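Long-range contacts in subtilisin-like protein (Prochloron didemni, PDB 3ZXY), which probably cleaves peptide bonds as a serine endopeptidase of the subtilisin family, this chain being its protease domain: residues G97-V102 / E127-L132; Q135-L140 / T234-K239; C151-A156 / S181-Q186; G187-G192 / R261-R266. The protein carries 1 engineered substitution. One frame throughout, in Å; residues are numbered along the deposited sequence. Where two conformers were deposited one is given.

How the contacts relate
Contact 4 is the most buried of the set; contacts 1, 2 and 3 mix buried and partly exposed residues. Contacts 2 and 4 both reach the central parallel sheet, one at strand 139-143 and the other at its outermost strand 187-191. Contact 1 joins two helices packed on this sheet and is apolar in its core. Contact 2 touches contact 1 through Leu140, which packs on Ile98 and Val130, but depends on amide and carboxylate bonds at a helix start. Contact 3 ties a strand to helix 181-186 with a buried tyrosine and a glutamine. That helix runs directly into strand 187-191 of contact 4, where backbone bonds dominate, and Tyr183 packs against Leu263 there.

Contact 1 of 4, residues G97-V102 / E127-L132; sequences GIERAV and ENAVSL
Ile98 faces Ala129 across the interface of two neighbouring helices. Its CB lies 4.0 Å from Ala129 CB. The CG2 branch is anti to the backbone N of its own residue. It sits 3.8 Å from Ala129 CB and 3.7 Å from Ala129 O, so it packs on both the methyl and the helix backbone. The other branch ends in CD1, which loosely approaches Val130 CG2 at 4.5 Å. Ile98 also packs on Leu15 and Ile111, on the strands beneath. The two segments belong to helices 91-103 and 124-135, which pack on the parallel sheet of the subtilisin fold. Helix 124-135 lies in the crossover connection between the adjacent parallel strands 108-111 and 139-143. The short segment axes approach to 9.4 Å and run nearly parallel, 19° apart, and the CA atoms of Glu99 and Ala129 are the nearest pair. Further along, Leu132 reaches over with CD2. This methyl meets Glu99 CG at 3.9 Å and Val102 CG1 at 4.0 Å. The Glu99 side chain crosses that of Leu132 at about a right angle. Its chain is extended beyond CG, and its carboxylate atom OE2 rests 3.9 Å from Ala129 CB.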
loop_
_atom_site.group_PDB
_atom_site.type_symbol
_atom_site.label_atom_id
_atom_site.label_comp_id
_atom_site.label_asym_id
_atom_site.label_seq_id
_atom_site.Cartn_x
_atom_site.Cartn_y
_atom_site.Cartn_z
ATOM N N GLY A 97 0.385 9.001 12.161
ATOM C CA GLY A 97 0.630 9.121 10.732
ATOM C C GLY A 97 -0.657 8.981 9.939
ATOM O O GLY A 97 -0.857 9.662 8.936
ATOM N N ILE A 98 -1.506 8.049 10.359
ATOM C CA ILE A 98 -2.784 7.828 9.690
ATOM C C ILE A 98 -3.644 9.093 9.782
ATOM O O ILE A 98 -4.187 9.558 8.782
ATOM C CB ILE A 98 -3.521 6.618 10.285
ATOM C CG1 ILE A 98 -2.814 5.315 9.892
ATOM C CG2 ILE A 98 -4.979 6.600 9.839
ATOM C CD1 ILE A 98 -3.288 4.091 10.657
ATOM N N GLU A 99 -3.746 9.676 10.972
ATOM C CA GLU A 99 -4.526 10.914 11.122
ATOM C C GLU A 99 -3.938 12.051 10.261
ATOM O O GLU A 99 -4.687 12.833 9.660
ATOM C CB GLU A 99 -4.674 11.258 12.626
ATOM C CG GLU A 99 -5.394 10.105 13.328
ATOM C CD GLU A 99 -5.868 10.336 14.745
ATOM O OE1 GLU A 99 -5.745 11.457 15.290
ATOM O OE2 GLU A 99 -6.398 9.342 15.314
ATOM N N ARG A 100 -2.610 12.141 10.182
ATOM C CA ARG A 100 -1.940 13.150 9.351
ATOM C C ARG A 100 -2.385 12.995 7.897
ATOM O O ARG A 100 -2.718 13.958 7.217
ATOM C CB ARG A 100 -0.411 12.981 9.447
ATOM C CG ARG A 100 0.427 14.079 8.801
ATOM C CD ARG A 100 0.556 15.304 9.695
ATOM N NE ARG A 100 1.675 16.183 9.315
ATOM C CZ ARG A 100 1.607 17.237 8.500
ATOM N NH1 ARG A 100 0.463 17.628 7.951
ATOM N NH2 ARG A 100 2.710 17.929 8.242
ATOM N N ALA A 101 -2.390 11.753 7.434
ATOM C CA ALA A 101 -2.760 11.463 6.054
ATOM C C ALA A 101 -4.225 11.754 5.779
ATOM O O ALA A 101 -4.550 12.357 4.765
ATOM C CB ALA A 101 -2.452 10.012 5.709
ATOM N N VAL A 102 -5.114 11.310 6.662
ATOM C CA VAL A 102 -6.545 11.590 6.502
ATOM C C VAL A 102 -6.778 13.107 6.442
ATOM O O VAL A 102 -7.515 13.620 5.575
ATOM C CB VAL A 102 -7.387 10.979 7.645
ATOM C CG1 VAL A 102 -8.829 11.482 7.573
ATOM C CG2 VAL A 102 -7.329 9.457 7.625
ATOM N N GLU A 127 -6.897 1.540 16.640
ATOM C CA GLU A 127 -8.284 1.206 16.304
ATOM C C GLU A 127 -9.046 2.467 15.903
ATOM O O GLU A 127 -9.783 2.473 14.921
ATOM C CB GLU A 127 -8.985 0.533 17.482
ATOM C CG GLU A 127 -8.559 -0.908 17.717
ATOM C CD GLU A 127 -9.278 -1.541 18.904
ATOM O OE1 GLU A 127 -9.609 -0.828 19.871
ATOM O OE2 GLU A 127 -9.493 -2.776 18.864
ATOM N N ASN A 128 -8.833 3.540 16.656
ATOM C CA ASN A 128 -9.529 4.799 16.415
ATOM C C ASN A 128 -9.102 5.431 15.102
ATOM O O ASN A 128 -9.924 6.002 14.391
ATOM C CB ASN A 128 -9.264 5.785 17.558
ATOM C CG ASN A 128 -10.018 5.433 18.833
ATOM O OD1 ASN A 128 -10.824 4.498 18.865
ATOM N ND2 ASN A 128 -9.764 6.190 19.891
ATOM N N ALA A 129 -7.814 5.340 14.779
ATOM C CA ALA A 129 -7.318 5.920 13.535
ATOM C C ALA A 129 -7.876 5.154 12.341
ATOM O O ALA A 129 -8.222 5.743 11.316
ATOM C CB ALA A 129 -5.799 5.932 13.509
ATOM N N VAL A 130 -7.989 3.840 12.472
ATOM C CA VAL A 130 -8.546 3.028 11.391
ATOM C C VAL A 130 -10.046 3.290 11.253
ATOM O O VAL A 130 -10.573 3.354 10.138
ATOM C CB VAL A 130 -8.219 1.539 11.607
ATOM C CG1 VAL A 130 -8.914 0.667 10.567
ATOM C CG2 VAL A 130 -6.721 1.343 11.532
ATOM N N SER A 131 -10.729 3.475 12.376
ATOM C CA SER A 131 -12.138 3.872 12.361
ATOM C C SER A 131 -12.322 5.215 11.656
ATOM O O SER A 131 -13.288 5.395 10.901
ATOM C CB SER A 131 -12.691 3.924 13.791
ATOM O OG SER A 131 -14.045 4.363 13.799
ATOM N N LEU A 132 -11.403 6.154 11.883
ATOM C CA LEU A 132 -11.433 7.462 11.217
ATOM C C LEU A 132 -11.359 7.290 9.695
ATOM O O LEU A 132 -12.077 7.966 8.952
ATOM C CB LEU A 132 -10.272 8.343 11.703
ATOM C CG LEU A 132 -10.117 9.729 11.071
ATOM C CD1 LEU A 132 -11.243 10.635 11.545
ATOM C CD2 LEU A 132 -8.754 10.342 11.384
#

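Contact 2 of 4, residues Q135-L140 / T234-K239; sequences QNNVLL and TPDPQK
Asn137 and the start of helix 237-247 share two hydrogen bonds. Gln238 N gives one to Asn137 OD1 at 2.9 Å; the N-H points at a lone pair of OD1, within the plane of the amide. The other runs from Asn137 ND2 to Asp236 OD1, also 2.9 Å. The donor lies above the carboxylate plane, and the amide and carboxylate planes stand 87° apart. Asp236 is the N-cap, and its OD1 also accepts from Lys239 N at 3.2 Å, on the opposite face. Gln238 NE2 bonds to Ala160 O and only passes Leu139 CD1, at 3.8 Å. The apolar pair is Pro237 CB with Leu139 CB, 3.7 Å apart. The proline ring also comes close to a carbonyl oxygen, with Pro237 CG 3.2 Å from Asn137 O. In Asn137, chi1 -163° sets CG anti to the backbone N, 3.7 Å from Pro237 CD. An alanine in place of Asn137 would probably leave Gln238 N without this acceptor and Asp236 OD1 without its donor on one face, with the Lys239 N bond remaining on the other. The contact thus pins the helix start beside the entry to strand 139-143. With first-turn N-H groups close by, Asp236 is likely to be stabilised as a carboxylate.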
loop_
_atom_site.group_PDB
_atom_site.type_symbol
_atom_site.label_atom_id
_atom_site.label_comp_id
_atom_site.label_asym_id
_atom_site.label_seq_id
_atom_site.Cartn_x
_atom_site.Cartn_y
_atom_site.Cartn_z
ATOM N N GLN A 135 -14.751 5.972 8.545
ATOM C CA GLN A 135 -15.777 7.013 8.574
ATOM C C GLN A 135 -15.613 8.080 7.473
ATOM O O GLN A 135 -16.604 8.684 7.047
ATOM C CB GLN A 135 -15.822 7.659 9.951
ATOM C CG GLN A 135 -16.258 6.678 11.027
ATOM C CD GLN A 135 -16.118 7.259 12.415
ATOM O OE1 GLN A 135 -15.016 7.298 12.979
ATOM N NE2 GLN A 135 -17.230 7.710 12.980
ATOM N N ASN A 136 -14.381 8.298 7.013
ATOM C CA ASN A 136 -14.080 9.278 5.962
ATOM C C ASN A 136 -13.891 8.671 4.567
ATOM O O ASN A 136 -13.514 9.378 3.622
ATOM C CB ASN A 136 -12.827 10.071 6.333
ATOM C CG ASN A 136 -13.111 11.143 7.369
ATOM O OD1 ASN A 136 -13.469 12.280 7.032
ATOM N ND2 ASN A 136 -13.010 10.778 8.628
ATOM N N ASN A 137 -14.169 7.378 4.448
ATOM C CA ASN A 137 -13.967 6.646 3.193
ATOM C C ASN A 137 -12.554 6.811 2.606
ATOM O O ASN A 137 -12.366 7.212 1.449
ATOM C CB ASN A 137 -15.043 7.021 2.175
ATOM C CG ASN A 137 -15.148 6.025 1.036
ATOM O OD1 ASN A 137 -14.510 4.965 1.050
ATOM N ND2 ASN A 137 -15.949 6.370 0.038
ATOM N N VAL A 138 -11.570 6.498 3.438
ATOM C CA VAL A 138 -10.162 6.488 3.065
ATOM C C VAL A 138 -9.735 5.031 3.149
ATOM O O VAL A 138 -9.970 4.390 4.172
ATOM C CB VAL A 138 -9.332 7.343 4.046
ATOM C CG1 VAL A 138 -7.837 7.228 3.756
ATOM C CG2 VAL A 138 -9.801 8.795 4.024
ATOM N N LEU A 139 -9.134 4.488 2.104
ATOM C CA LEU A 139 -8.761 3.071 2.105
ATOM C C LEU A 139 -7.348 2.852 2.628
ATOM O O LEU A 139 -6.386 3.383 2.068
ATOM C CB LEU A 139 -8.852 2.509 0.690
ATOM C CG LEU A 139 -8.369 1.080 0.486
ATOM C CD1 LEU A 139 -9.193 0.111 1.325
ATOM C CD2 LEU A 139 -8.443 0.707 -0.992
ATOM N N LEU A 140 -7.231 2.073 3.700
ATOM C CA LEU A 140 -5.939 1.668 4.228
ATOM C C LEU A 140 -5.574 0.339 3.562
ATOM O O LEU A 140 -6.374 -0.595 3.583
ATOM C CB LEU A 140 -6.032 1.515 5.755
ATOM C CG LEU A 140 -4.735 1.671 6.549
ATOM C CD1 LEU A 140 -5.000 1.865 8.042
ATOM C CD2 LEU A 140 -3.851 0.476 6.294
ATOM N N THR A 234 -17.793 10.275 -8.048
ATOM C CA THR A 234 -17.037 10.654 -6.865
ATOM C C THR A 234 -16.098 9.496 -6.515
ATOM O O THR A 234 -16.536 8.360 -6.480
ATOM C CB THR A 234 -17.969 10.901 -5.671
ATOM O OG1 THR A 234 -18.965 11.859 -6.036
ATOM C CG2 THR A 234 -17.179 11.417 -4.475
ATOM N N PRO A 235 -14.810 9.777 -6.271
ATOM C CA PRO A 235 -13.947 8.657 -5.882
ATOM C C PRO A 235 -14.460 7.952 -4.621
ATOM O O PRO A 235 -14.886 8.612 -3.680
ATOM C CB PRO A 235 -12.596 9.324 -5.596
ATOM C CG PRO A 235 -12.648 10.669 -6.205
ATOM C CD PRO A 235 -14.080 11.056 -6.322
ATOM N N ASP A 236 -14.413 6.620 -4.624
ATOM C CA ASP A 236 -15.002 5.820 -3.548
ATOM C C ASP A 236 -14.029 4.710 -3.175
ATOM O O ASP A 236 -14.080 3.598 -3.727
ATOM C CB ASP A 236 -16.344 5.252 -4.020
ATOM C CG ASP A 236 -17.148 4.587 -2.913
ATOM O OD1 ASP A 236 -16.594 4.263 -1.833
ATOM O OD2 ASP A 236 -18.380 4.357 -3.150
ATOM N N PRO A 237 -13.101 5.021 -2.264
ATOM C CA PRO A 237 -12.068 4.073 -1.908
ATOM C C PRO A 237 -12.592 2.750 -1.372
ATOM O O PRO A 237 -12.028 1.697 -1.714
ATOM C CB PRO A 237 -11.235 4.842 -0.875
ATOM C CG PRO A 237 -11.348 6.258 -1.381
ATOM C CD PRO A 237 -12.798 6.373 -1.761
ATOM N N GLN A 238 -13.637 2.767 -0.549
ATOM C CA GLN A 238 -14.178 1.506 -0.050
ATOM C C GLN A 238 -14.829 0.675 -1.152
ATOM O O GLN A 238 -14.785 -0.545 -1.118
ATOM C CB GLN A 238 -15.113 1.709 1.143
ATOM C CG GLN A 238 -14.363 1.952 2.451
ATOM C CD GLN A 238 -13.524 0.746 2.897
ATOM O OE1 GLN A 238 -13.964 -0.402 2.798
ATOM N NE2 GLN A 238 -12.320 1.006 3.379
ATOM N N LYS A 239 -15.399 1.319 -2.155
ATOM C CA LYS A 239 -15.908 0.587 -3.315
ATOM C C LYS A 239 -14.763 -0.056 -4.084
ATOM O O LYS A 239 -14.890 -1.189 -4.582
ATOM C CB LYS A 239 -16.703 1.512 -4.251
ATOM C CG LYS A 239 -17.317 0.782 -5.442
ATOM C CD LYS A 239 -18.199 1.714 -6.251
ATOM C CE LYS A 239 -18.982 0.973 -7.337
ATOM N NZ LYS A 239 -19.608 1.939 -8.285
#

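Contact 3 of 4, residues C151-A156 / S181-Q186; sequences CLHVPA and STYEQQ
Tyr183 OH accepts the backbone N-H of His153, with His153 N to Tyr183 OH 2.9 Å and the bond nearly straight at 171°. The same hydroxyl bonds to Ala144 O, so the buried phenol has two polar partners. A second bond runs from Gln186 NE2 to Ala156 O at 2.9 Å. The carbonyl oxygen lies close to the plane of the amide, and the NE2 group also bonds to Leu158 O. Gln186 CG stands between its backbone N and carbonyl carbon (chi1 71°), and the chain then extends to reach across. His153 NE2 is matched by Asn147 OD1. Leu152 CD2 sits over the centre of the Tyr183 ring, 3.7 Å from the ring centroid, a CH-pi contact. Ala156 CB meets Tyr183 CE1 at 3.8 Å, while Leu152 CD1 touches Thr182 OG1 at 3.6 Å. The peptide bond before Pro155 is cis, so the chain turns sharply between Val154 and Ala156. The side chain of His153 is about 9 Å from that of Ala211, the engineered residue at the predicted charge-relay position. Strand 152-154 pairs antiparallel with strand 115-117, and helix 181-186 leads into edge strand 187-191 beside strand 162-167.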
loop_
_atom_site.group_PDB
_atom_site.type_symbol
_atom_site.label_atom_id
_atom_site.label_comp_id
_atom_site.label_asym_id
_atom_site.label_seq_id
_atom_site.Cartn_x
_atom_site.Cartn_y
_atom_site.Cartn_z
ATOM N N CYS A 151 -1.774 -16.426 11.135
ATOM C CA CYS A 151 -1.686 -15.320 12.062
ATOM C C CYS A 151 -1.944 -14.019 11.357
ATOM O O CYS A 151 -2.060 -13.944 10.130
ATOM C CB CYS A 151 -0.292 -15.257 12.679
ATOM S SG CYS A 151 0.992 -14.919 11.446
ATOM N N LEU A 152 -2.029 -12.973 12.170
ATOM C CA LEU A 152 -2.454 -11.654 11.710
ATOM C C LEU A 152 -1.544 -10.542 12.216
ATOM O O LEU A 152 -1.163 -10.557 13.401
ATOM C CB LEU A 152 -3.860 -11.391 12.252
ATOM C CG LEU A 152 -4.974 -12.372 11.880
ATOM C CD1 LEU A 152 -6.231 -12.149 12.724
ATOM C CD2 LEU A 152 -5.264 -12.271 10.384
ATOM N N HIS A 153 -1.271 -9.569 11.356
ATOM C CA HIS A 153 -0.664 -8.299 11.741
ATOM C C HIS A 153 -1.760 -7.250 11.778
ATOM O O HIS A 153 -2.758 -7.349 11.063
ATOM C CB HIS A 153 0.382 -7.837 10.724
ATOM C CG HIS A 153 1.719 -8.529 10.834
ATOM N ND1 HIS A 153 2.873 -7.925 10.465
ATOM C CD2 HIS A 153 2.055 -9.795 11.265
ATOM C CE1 HIS A 153 3.894 -8.782 10.636
ATOM N NE2 HIS A 153 3.411 -9.911 11.165
ATOM N N VAL A 154 -1.547 -6.245 12.614
ATOM C CA VAL A 154 -2.290 -5.000 12.570
ATOM C C VAL A 154 -1.364 -3.918 12.019
ATOM O O VAL A 154 -0.159 -3.895 12.320
ATOM C CB VAL A 154 -2.876 -4.632 13.954
ATOM C CG1 VAL A 154 -3.899 -5.678 14.382
ATOM C CG2 VAL A 154 -1.794 -4.454 15.026
ATOM N N PRO A 155 -1.907 -3.001 11.215
ATOM C CA PRO A 155 -3.328 -2.780 10.913
ATOM C C PRO A 155 -3.982 -3.654 9.851
ATOM O O PRO A 155 -5.185 -3.511 9.621
ATOM C CB PRO A 155 -3.341 -1.321 10.467
ATOM C CG PRO A 155 -2.027 -1.112 9.836
ATOM C CD PRO A 155 -1.074 -1.902 10.687
ATOM N N ALA A 156 -3.238 -4.529 9.196
ATOM C CA ALA A 156 -3.810 -5.349 8.124
ATOM C C ALA A 156 -5.112 -6.064 8.498
ATOM O O ALA A 156 -5.985 -6.210 7.637
ATOM C CB ALA A 156 -2.793 -6.358 7.631
ATOM N N SER A 181 -7.087 -15.908 9.695
ATOM C CA SER A 181 -8.503 -16.024 9.242
ATOM C C SER A 181 -9.062 -14.746 8.647
ATOM O O SER A 181 -9.758 -14.786 7.652
ATOM C CB SER A 181 -9.424 -16.497 10.357
ATOM O OG SER A 181 -9.372 -15.611 11.451
ATOM N N THR A 182 -8.759 -13.606 9.252
ATOM C CA THR A 182 -9.339 -12.341 8.787
ATOM C C THR A 182 -8.908 -12.004 7.385
ATOM O O THR A 182 -9.647 -11.350 6.641
ATOM C CB THR A 182 -8.972 -11.212 9.761
ATOM O OG1 THR A 182 -9.396 -11.616 11.065
ATOM C CG2 THR A 182 -9.636 -9.843 9.346
ATOM N N TYR A 183 -7.730 -12.475 7.000
ATOM C CA TYR A 183 -7.232 -12.241 5.652
ATOM C C TYR A 183 -7.999 -13.030 4.592
ATOM O O TYR A 183 -7.919 -12.686 3.418
ATOM C CB TYR A 183 -5.779 -12.625 5.568
ATOM C CG TYR A 183 -4.794 -11.842 6.410
ATOM C CD1 TYR A 183 -5.088 -10.581 6.924
ATOM C CD2 TYR A 183 -3.534 -12.350 6.651
ATOM C CE1 TYR A 183 -4.154 -9.880 7.648
ATOM C CE2 TYR A 183 -2.590 -11.659 7.382
ATOM C CZ TYR A 183 -2.893 -10.415 7.875
ATOM O OH TYR A 183 -1.938 -9.694 8.584
ATOM N N GLU A 184 -8.714 -14.081 4.962
ATOM C CA GLU A 184 -9.530 -14.805 3.985
ATOM C C GLU A 184 -10.667 -13.914 3.506
ATOM O O GLU A 184 -11.191 -14.117 2.400
ATOM C CB GLU A 184 -10.070 -16.088 4.606
ATOM C CG GLU A 184 -10.610 -17.129 3.635
ATOM C CD GLU A 184 -11.150 -18.354 4.374
ATOM O OE1 GLU A 184 -10.397 -18.947 5.198
ATOM O OE2 GLU A 184 -12.321 -18.741 4.123
ATOM N N GLN A 185 -11.073 -12.952 4.333
ATOM C CA GLN A 185 -12.177 -12.058 3.987
ATOM C C GLN A 185 -11.698 -10.754 3.387
ATOM O O GLN A 185 -12.390 -10.175 2.545
ATOM C CB GLN A 185 -13.061 -11.734 5.204
ATOM C CG GLN A 185 -13.928 -12.900 5.654
ATOM C CD GLN A 185 -13.227 -13.839 6.626
ATOM O OE1 GLN A 185 -12.708 -13.410 7.667
ATOM N NE2 GLN A 185 -13.262 -15.139 6.323
ATOM N N GLN A 186 -10.552 -10.251 3.844
ATOM C CA GLN A 186 -10.115 -8.921 3.424
ATOM C C GLN A 186 -8.699 -8.843 2.888
ATOM O O GLN A 186 -8.149 -7.743 2.739
ATOM C CB GLN A 186 -10.342 -7.901 4.539
ATOM C CG GLN A 186 -9.432 -8.028 5.749
ATOM C CD GLN A 186 -9.839 -7.084 6.865
ATOM O OE1 GLN A 186 -11.030 -6.974 7.178
ATOM N NE2 GLN A 186 -8.869 -6.431 7.481
#

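Contact 4 of 4, residues G187-G192 / R261-R266; sequences GILAPG and RCLAGR
Ala264 N donates a hydrogen bond to Gly187 O at 2.8 Å, the shorter of two backbone bonds in this contact. The second is Leu189 N to Gly265 O, 2.9 Å long and nearly straight at 170°. Gly265 O also receives a CA-H...O contact from Ile188 CA at 3.4 Å. Residues Cys262 to Gly265 form a type II' beta turn, closed by a weak bond from Gly265 N to Cys262 O. Leu263 sits at its second position with a positive phi of 59°. Gly187 is tightly placed: a CB there would lie very near Leu263 CD1. Strand 187-191 is the outermost strand of the seven-stranded parallel sheet of the subtilisin fold, and the loop before helix 269-278 runs along its edge. A single bridge pairs Leu189 with Arg266. Leu189 also bonds through its backbone to Leu267, so the loop lines up parallel to the strand for a short distance. With CG anti to the carbonyl carbon (chi1 -63°), Leu189 puts CG against the turn, 3.8 Å from Cys262 O. Its CD1 meets Arg261 O at 3.7 Å. CD2 touches Leu263 CD1 at 3.8 Å, and the two leucine side chains cross at about a right angle. An alanine in place of Leu189 would probably open a gap against the turn, beside Cys262 O and Arg261 O, and leave Leu263 CD1 without this partner. Past the turn, Arg266 NH2 bonds to Pro250 O, and the disulfide of Cys262 with Cys251 ties the loop to the chain that follows helix 237-247.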
loop_
_atom_site.group_PDB
_atom_site.type_symbol
_atom_site.label_atom_id
_atom_site.label_comp_id
_atom_site.label_asym_id
_atom_site.label_seq_id
_atom_site.Cartn_x
_atom_site.Cartn_y
_atom_site.Cartn_z
ATOM N N GLY A 187 -8.105 -9.990 2.583
ATOM C CA GLY A 187 -6.753 -10.014 2.048
ATOM C C GLY A 187 -6.719 -10.482 0.603
ATOM O O GLY A 187 -7.510 -11.319 0.195
ATOM N N ILE A 188 -5.779 -9.929 -0.156
ATOM C CA ILE A 188 -5.518 -10.388 -1.504
ATOM C C ILE A 188 -4.022 -10.593 -1.690
ATOM O O ILE A 188 -3.221 -9.954 -1.017
ATOM C CB ILE A 188 -6.097 -9.442 -2.591
ATOM C CG1 ILE A 188 -5.507 -8.053 -2.509
ATOM C CG2 ILE A 188 -7.623 -9.475 -2.535
ATOM C CD1 ILE A 188 -5.939 -7.245 -3.736
ATOM N N LEU A 189 -3.676 -11.475 -2.604
ATOM C CA LEU A 189 -2.271 -11.706 -2.948
ATOM C C LEU A 189 -1.855 -10.807 -4.096
ATOM O O LEU A 189 -2.559 -10.695 -5.113
ATOM C CB LEU A 189 -2.030 -13.165 -3.356
ATOM C CG LEU A 189 -2.274 -14.255 -2.311
ATOM C CD1 LEU A 189 -2.074 -15.631 -2.936
ATOM C CD2 LEU A 189 -1.342 -14.071 -1.105
ATOM N N ALA A 190 -0.677 -10.211 -3.978
ATOM C CA ALA A 190 -0.119 -9.429 -5.070
ATOM C C ALA A 190 1.340 -9.834 -5.245
ATOM O O ALA A 190 1.926 -10.482 -4.375
ATOM C CB ALA A 190 -0.266 -7.928 -4.809
ATOM N N PRO A 191 1.950 -9.488 -6.388
ATOM C CA PRO A 191 3.323 -9.910 -6.609
ATOM C C PRO A 191 4.231 -9.399 -5.507
ATOM O O PRO A 191 4.182 -8.211 -5.179
ATOM C CB PRO A 191 3.673 -9.262 -7.956
ATOM C CG PRO A 191 2.374 -9.146 -8.637
ATOM C CD PRO A 191 1.377 -8.816 -7.566
ATOM N N GLY A 192 5.013 -10.291 -4.921
ATOM C CA GLY A 192 5.882 -9.920 -3.803
ATOM C C GLY A 192 7.289 -10.477 -3.864
ATOM O O GLY A 192 7.994 -10.437 -2.866
ATOM N N ARG A 261 -4.242 -20.272 1.976
ATOM C CA ARG A 261 -3.148 -19.358 1.749
ATOM C C ARG A 261 -3.369 -18.516 0.484
ATOM O O ARG A 261 -2.593 -17.646 0.182
ATOM C CB ARG A 261 -1.835 -20.133 1.759
ATOM C CG ARG A 261 -1.731 -20.979 3.022
ATOM C CD ARG A 261 -0.313 -21.395 3.311
ATOM N NE ARG A 261 0.332 -21.922 2.123
ATOM C CZ ARG A 261 0.157 -23.152 1.669
ATOM N NH1 ARG A 261 -0.654 -23.994 2.303
ATOM N NH2 ARG A 261 0.793 -23.541 0.576
ATOM N N CYS A 262 -4.486 -18.746 -0.212
ATOM C CA CYS A 262 -4.876 -17.881 -1.324
ATOM C C CYS A 262 -5.569 -16.570 -0.850
ATOM O O CYS A 262 -5.764 -15.654 -1.634
ATOM C CB CYS A 262 -5.793 -18.654 -2.265
ATOM S SG CYS A 262 -5.836 -17.966 -3.929
ATOM N N LEU A 263 -5.920 -16.510 0.435
ATOM C CA LEU A 263 -6.641 -15.376 1.014
ATOM C C LEU A 263 -7.962 -15.231 0.273
ATOM O O LEU A 263 -8.593 -16.262 -0.031
ATOM C CB LEU A 263 -5.800 -14.109 1.017
ATOM C CG LEU A 263 -4.361 -14.261 1.550
ATOM C CD1 LEU A 263 -3.706 -12.893 1.628
ATOM C CD2 LEU A 263 -4.307 -14.980 2.902
ATOM N N ALA A 264 -8.409 -14.010 -0.017
ATOM C CA ALA A 264 -9.614 -13.860 -0.823
ATOM C C ALA A 264 -9.355 -14.152 -2.289
ATOM O O ALA A 264 -10.309 -14.271 -3.076
ATOM C CB ALA A 264 -10.198 -12.470 -0.655
ATOM N N GLY A 265 -8.080 -14.235 -2.667
ATOM C CA GLY A 265 -7.679 -14.496 -4.030
ATOM C C GLY A 265 -6.502 -13.677 -4.497
ATOM O O GLY A 265 -5.948 -12.854 -3.765
ATOM N N ARG A 266 -6.126 -13.897 -5.749
ATOM C CA ARG A 266 -5.047 -13.182 -6.384
ATOM C C ARG A 266 -5.510 -11.892 -7.054
ATOM O O ARG A 266 -6.558 -11.886 -7.728
ATOM C CB ARG A 266 -4.446 -14.077 -7.456
ATOM C CG ARG A 266 -3.844 -15.349 -6.899
ATOM C CD ARG A 266 -3.308 -16.168 -8.040
ATOM N NE ARG A 266 -4.375 -16.856 -8.759
ATOM C CZ ARG A 266 -4.548 -16.867 -10.084
ATOM N NH1 ARG A 266 -3.739 -16.204 -10.906
ATOM N NH2 ARG A 266 -5.551 -17.575 -10.596
#